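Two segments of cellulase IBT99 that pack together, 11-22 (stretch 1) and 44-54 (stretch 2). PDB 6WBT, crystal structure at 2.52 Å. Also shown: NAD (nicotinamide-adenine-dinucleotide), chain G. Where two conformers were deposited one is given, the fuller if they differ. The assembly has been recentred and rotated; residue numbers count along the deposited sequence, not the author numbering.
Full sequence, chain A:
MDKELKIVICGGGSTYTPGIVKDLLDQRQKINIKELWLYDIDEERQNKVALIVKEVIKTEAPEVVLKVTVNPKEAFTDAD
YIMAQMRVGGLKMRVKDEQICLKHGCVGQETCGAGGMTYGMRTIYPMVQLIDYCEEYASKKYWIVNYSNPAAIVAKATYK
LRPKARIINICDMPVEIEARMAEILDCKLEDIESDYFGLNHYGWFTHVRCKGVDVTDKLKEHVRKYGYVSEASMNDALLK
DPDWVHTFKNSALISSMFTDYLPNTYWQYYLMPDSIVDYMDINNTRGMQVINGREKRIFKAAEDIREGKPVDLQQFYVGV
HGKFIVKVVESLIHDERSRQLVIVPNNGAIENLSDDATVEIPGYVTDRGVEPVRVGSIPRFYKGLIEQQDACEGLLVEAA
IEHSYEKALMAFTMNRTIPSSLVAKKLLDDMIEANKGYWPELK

Stretch 1 11-22: GGGSTYTPGIVK
Stretch 2 (44-54) ERQNKVALIVK

The most unusual feature of this contact is how closely a glycine loop lies against a helix: Gly-13 CA sits 3.9 Å from Gln-46 CA, leaving little room for a side chain: a CB on Gly-13 would lie a tight 3.3 Å from Arg-45 CG and would clash with NAD O3B at 2.6 Å; one on Gly-12 would also point toward the helix. Gly-11, at phi/psi 108/50, adopts a conformation that itself calls for glycine.

Gly-11 to Ser-14 forms a type I turn, and Ser-14 to Thr-17 a second. The Ser-14 side chain (t) makes a capping bond at the turn leading into the helix, its OG accepting from Tyr-16 N at 3.1 Å. Helix 17-22 then runs beside helix 44-54 in roughly the same direction, at 31° with axes 9.4 Å apart at closest approach; in register, Pro-18 CA lies 5.4 Å from Val-53 CA.

One hydrogen bond joins the stretches: Arg-45 NE donates to Gly-13 O at 2.6 Å (147°). Arg-45 leaves its helix sideways, but chi1 to chi3 are all t, and this extended chain carries the guanidinium to the loop. The carbonyl meets its edge, as does the NAD phosphate, where Arg-45 NH2 makes a weak bond to NAD O2A at 2.5 Å. Arginine thus serves protein and ligand together.

Beyond this polar end the packing is mainly apolar. Val-49 (t) points into the contact, its CG1 3.3 Å from Gly-12 O and 3.9 Å from Pro-18 CD; its short branches fit beneath the loop. Pro-18, in the helix's first turn, where its missing NH is tolerated, sets CB 4.1 Å from Ile-52 CG2. Val-21 (t) continues the seam, CG1 to Val-53 CG1 at 3.9 Å, while Thr-17 (m) places CG2 3.9 Å from Val-53 CG2. Together the stretches bury 467 Å².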

# COMPACT_ATOMS: atom_id res chain seq x y z
N GLY A 11 -29.95 27.40 3.22
CA GLY A 11 -29.39 28.42 4.08
C GLY A 11 -29.55 29.80 3.49
O GLY A 11 -28.58 30.57 3.40
N GLY A 12 -30.77 30.13 3.07
CA GLY A 12 -31.04 31.40 2.43
C GLY A 12 -30.83 32.61 3.33
O GLY A 12 -30.72 33.73 2.82
N GLY A 13 -30.78 32.40 4.64
CA GLY A 13 -30.55 33.49 5.56
C GLY A 13 -29.08 33.75 5.82
O GLY A 13 -28.71 34.24 6.89
N SER A 14 -28.24 33.41 4.85
CA SER A 14 -26.80 33.60 4.96
C SER A 14 -26.41 34.98 4.46
O SER A 14 -27.10 35.58 3.64
CB SER A 14 -26.05 32.53 4.16
OG SER A 14 -24.68 32.86 4.04
N THR A 15 -25.28 35.48 4.98
CA THR A 15 -24.77 36.77 4.53
C THR A 15 -24.22 36.70 3.11
O THR A 15 -24.05 37.75 2.47
CB THR A 15 -23.69 37.27 5.48
OG1 THR A 15 -22.60 36.34 5.51
CG2 THR A 15 -24.25 37.43 6.89
N TYR A 16 -23.93 35.51 2.60
CA TYR A 16 -23.46 35.33 1.24
C TYR A 16 -24.59 35.04 0.26
O TYR A 16 -24.32 34.88 -0.94
CB TYR A 16 -22.43 34.20 1.18
CG TYR A 16 -21.20 34.43 2.03
CD1 TYR A 16 -21.06 33.81 3.26
CD2 TYR A 16 -20.18 35.28 1.60
CE1 TYR A 16 -19.94 34.02 4.05
CE2 TYR A 16 -19.06 35.50 2.38
CZ TYR A 16 -18.95 34.86 3.60
OH TYR A 16 -17.83 35.08 4.38
N THR A 17 -25.83 34.96 0.73
CA THR A 17 -26.95 34.64 -0.16
C THR A 17 -27.17 35.71 -1.23
O THR A 17 -27.28 35.34 -2.41
CB THR A 17 -28.21 34.38 0.66
OG1 THR A 17 -28.00 33.28 1.54
CG2 THR A 17 -29.39 34.07 -0.25
N PRO A 18 -27.25 37.01 -0.91
CA PRO A 18 -27.40 38.00 -1.99
C PRO A 18 -26.23 38.02 -2.96
O PRO A 18 -26.40 38.46 -4.10
CB PRO A 18 -27.52 39.33 -1.23
CG PRO A 18 -27.94 38.96 0.14
CD PRO A 18 -27.28 37.65 0.42
N GLY A 19 -25.05 37.56 -2.54
CA GLY A 19 -23.91 37.56 -3.44
C GLY A 19 -24.00 36.48 -4.49
O GLY A 19 -23.84 36.74 -5.69
N ILE A 20 -24.26 35.24 -4.07
CA ILE A 20 -24.29 34.13 -5.01
C ILE A 20 -25.55 34.14 -5.86
O ILE A 20 -25.56 33.56 -6.96
CB ILE A 20 -24.16 32.77 -4.29
CG1 ILE A 20 -25.47 32.39 -3.60
CG2 ILE A 20 -23.02 32.82 -3.27
CD1 ILE A 20 -25.58 30.93 -3.25
N VAL A 21 -26.63 34.79 -5.40
CA VAL A 21 -27.82 34.93 -6.23
C VAL A 21 -27.50 35.79 -7.44
O VAL A 21 -27.88 35.46 -8.57
CB VAL A 21 -28.98 35.52 -5.40
CG1 VAL A 21 -30.08 36.02 -6.32
CG2 VAL A 21 -29.53 34.47 -4.45
N LYS A 22 -26.79 36.91 -7.23
CA LYS A 22 -26.40 37.76 -8.35
C LYS A 22 -25.38 37.06 -9.24
O LYS A 22 -25.44 37.19 -10.47
CB LYS A 22 -25.85 39.08 -7.82
CG LYS A 22 -25.76 40.19 -8.86
CD LYS A 22 -24.37 40.27 -9.49
CE LYS A 22 -24.29 41.40 -10.50
NZ LYS A 22 -22.95 41.48 -11.15
N GLU A 44 -37.55 33.96 10.31
CA GLU A 44 -37.46 35.42 10.34
C GLU A 44 -36.16 35.92 9.73
O GLU A 44 -36.15 36.95 9.05
CB GLU A 44 -37.61 35.91 11.78
CG GLU A 44 -38.91 35.49 12.45
CD GLU A 44 -40.12 35.64 11.54
OE1 GLU A 44 -40.70 34.61 11.15
OE2 GLU A 44 -40.47 36.79 11.21
N ARG A 45 -35.05 35.22 9.97
CA ARG A 45 -33.78 35.64 9.41
C ARG A 45 -33.77 35.50 7.89
O ARG A 45 -33.22 36.35 7.18
CB ARG A 45 -32.63 34.83 10.02
CG ARG A 45 -31.26 35.20 9.47
CD ARG A 45 -30.17 34.28 10.02
NE ARG A 45 -28.86 34.60 9.47
CZ ARG A 45 -27.98 35.41 10.06
NH1 ARG A 45 -28.28 35.99 11.22
NH2 ARG A 45 -26.81 35.65 9.49
N GLN A 46 -34.39 34.43 7.37
CA GLN A 46 -34.41 34.23 5.93
C GLN A 46 -35.32 35.24 5.24
O GLN A 46 -35.02 35.68 4.12
CB GLN A 46 -34.86 32.80 5.61
CG GLN A 46 -35.06 32.54 4.13
CD GLN A 46 -35.28 31.07 3.83
OE1 GLN A 46 -34.44 30.42 3.22
NE2 GLN A 46 -36.43 30.55 4.25
N ASN A 47 -36.42 35.62 5.88
CA ASN A 47 -37.34 36.57 5.26
C ASN A 47 -36.70 37.95 5.10
O ASN A 47 -37.03 38.67 4.15
CB ASN A 47 -38.63 36.68 6.08
CG ASN A 47 -39.47 35.42 6.00
OD1 ASN A 47 -40.00 34.95 7.01
ND2 ASN A 47 -39.60 34.88 4.80
N LYS A 48 -35.79 38.32 6.00
CA LYS A 48 -35.09 39.60 5.85
C LYS A 48 -34.08 39.54 4.71
O LYS A 48 -33.96 40.50 3.93
CB LYS A 48 -34.40 39.97 7.16
CG LYS A 48 -35.34 40.10 8.35
CD LYS A 48 -34.57 40.34 9.63
CE LYS A 48 -35.50 40.35 10.84
NZ LYS A 48 -34.75 40.49 12.11
N VAL A 49 -33.35 38.43 4.59
CA VAL A 49 -32.42 38.28 3.48
C VAL A 49 -33.17 38.13 2.17
O VAL A 49 -32.70 38.59 1.12
CB VAL A 49 -31.48 37.08 3.74
CG1 VAL A 49 -30.44 36.97 2.63
CG2 VAL A 49 -30.81 37.21 5.09
N ALA A 50 -34.35 37.51 2.20
CA ALA A 50 -35.15 37.37 0.99
C ALA A 50 -35.57 38.73 0.44
O ALA A 50 -35.77 38.88 -0.77
CB ALA A 50 -36.38 36.51 1.26
N LEU A 51 -35.71 39.73 1.31
CA LEU A 51 -36.00 41.09 0.85
C LEU A 51 -34.89 41.61 -0.05
O LEU A 51 -35.15 42.29 -1.05
CB LEU A 51 -36.21 42.02 2.04
CG LEU A 51 -37.38 41.69 2.97
CD1 LEU A 51 -37.22 42.40 4.30
CD2 LEU A 51 -38.70 42.05 2.31
N ILE A 52 -33.63 41.31 0.30
CA ILE A 52 -32.51 41.74 -0.53
C ILE A 52 -32.43 40.90 -1.80
O ILE A 52 -32.12 41.42 -2.88
CB ILE A 52 -31.20 41.67 0.28
CG1 ILE A 52 -31.40 42.28 1.66
CG2 ILE A 52 -30.08 42.39 -0.46
CD1 ILE A 52 -30.18 42.17 2.54
N VAL A 53 -32.71 39.60 -1.68
CA VAL A 53 -32.68 38.73 -2.86
C VAL A 53 -33.72 39.18 -3.88
O VAL A 53 -33.46 39.17 -5.09
CB VAL A 53 -32.89 37.26 -2.44
CG1 VAL A 53 -32.89 36.35 -3.65
CG2 VAL A 53 -31.82 36.83 -1.45
N LYS A 54 -34.90 39.58 -3.41
CA LYS A 54 -35.90 40.13 -4.32
C LYS A 54 -35.42 41.42 -4.95
O LYS A 54 -35.68 41.68 -6.13
CB LYS A 54 -37.22 40.36 -3.57
CG LYS A 54 -37.90 39.08 -3.12
CD LYS A 54 -39.05 39.37 -2.17
CE LYS A 54 -39.66 38.09 -1.63
NZ LYS A 54 -40.72 38.36 -0.62
PA NAD G . -24.80 33.05 8.61
O1A NAD G . -24.76 32.63 10.04
O2A NAD G . -24.87 34.51 8.31
O5B NAD G . -26.00 32.29 7.87
C5B NAD G . -26.07 30.84 7.92
C4B NAD G . -27.48 30.39 7.65
O4B NAD G . -27.58 28.95 7.76
C3B NAD G . -28.56 30.94 8.60
O3B NAD G . -29.65 31.46 7.84
C2B NAD G . -29.00 29.70 9.39
O2B NAD G . -30.30 29.78 9.93
C1B NAD G . -28.83 28.64 8.31
N9A NAD G . -28.81 27.27 8.82
C8A NAD G . -28.26 26.84 10.00
N7A NAD G . -28.40 25.55 10.20
C5A NAD G . -29.10 25.10 9.09
C6A NAD G . -29.57 23.83 8.72
N6A NAD G . -29.39 22.73 9.45
N1A NAD G . -30.24 23.73 7.55
C2A NAD G . -30.42 24.83 6.81
N3A NAD G . -30.03 26.08 7.06
C4A NAD G . -29.37 26.15 8.23
O3 NAD G . -23.52 32.44 7.86
PN NAD G . -22.48 33.06 6.80
O1N NAD G . -23.25 33.66 5.67
O2N NAD G . -21.50 33.92 7.53
O5D NAD G . -21.75 31.73 6.30
C5D NAD G . -22.58 30.65 5.80
C4D NAD G . -21.74 29.41 5.63
O4D NAD G . -20.83 29.60 4.52
C3D NAD G . -20.84 29.05 6.82
O3D NAD G . -20.93 27.66 7.08
C2D NAD G . -19.46 29.43 6.28
O2D NAD G . -18.37 28.83 6.97
C1D NAD G . -19.60 28.97 4.84
N1N NAD G . -18.53 29.53 3.96
C2N NAD G . -17.53 28.72 3.51
C3N NAD G . -16.51 29.22 2.71
C7N NAD G . -15.47 28.26 2.20
O7N NAD G . -14.31 28.64 2.08
N7N NAD G . -15.86 27.04 1.87
C4N NAD G . -16.51 30.58 2.40
C5N NAD G . -17.55 31.38 2.82
C6N NAD G . -18.55 30.84 3.60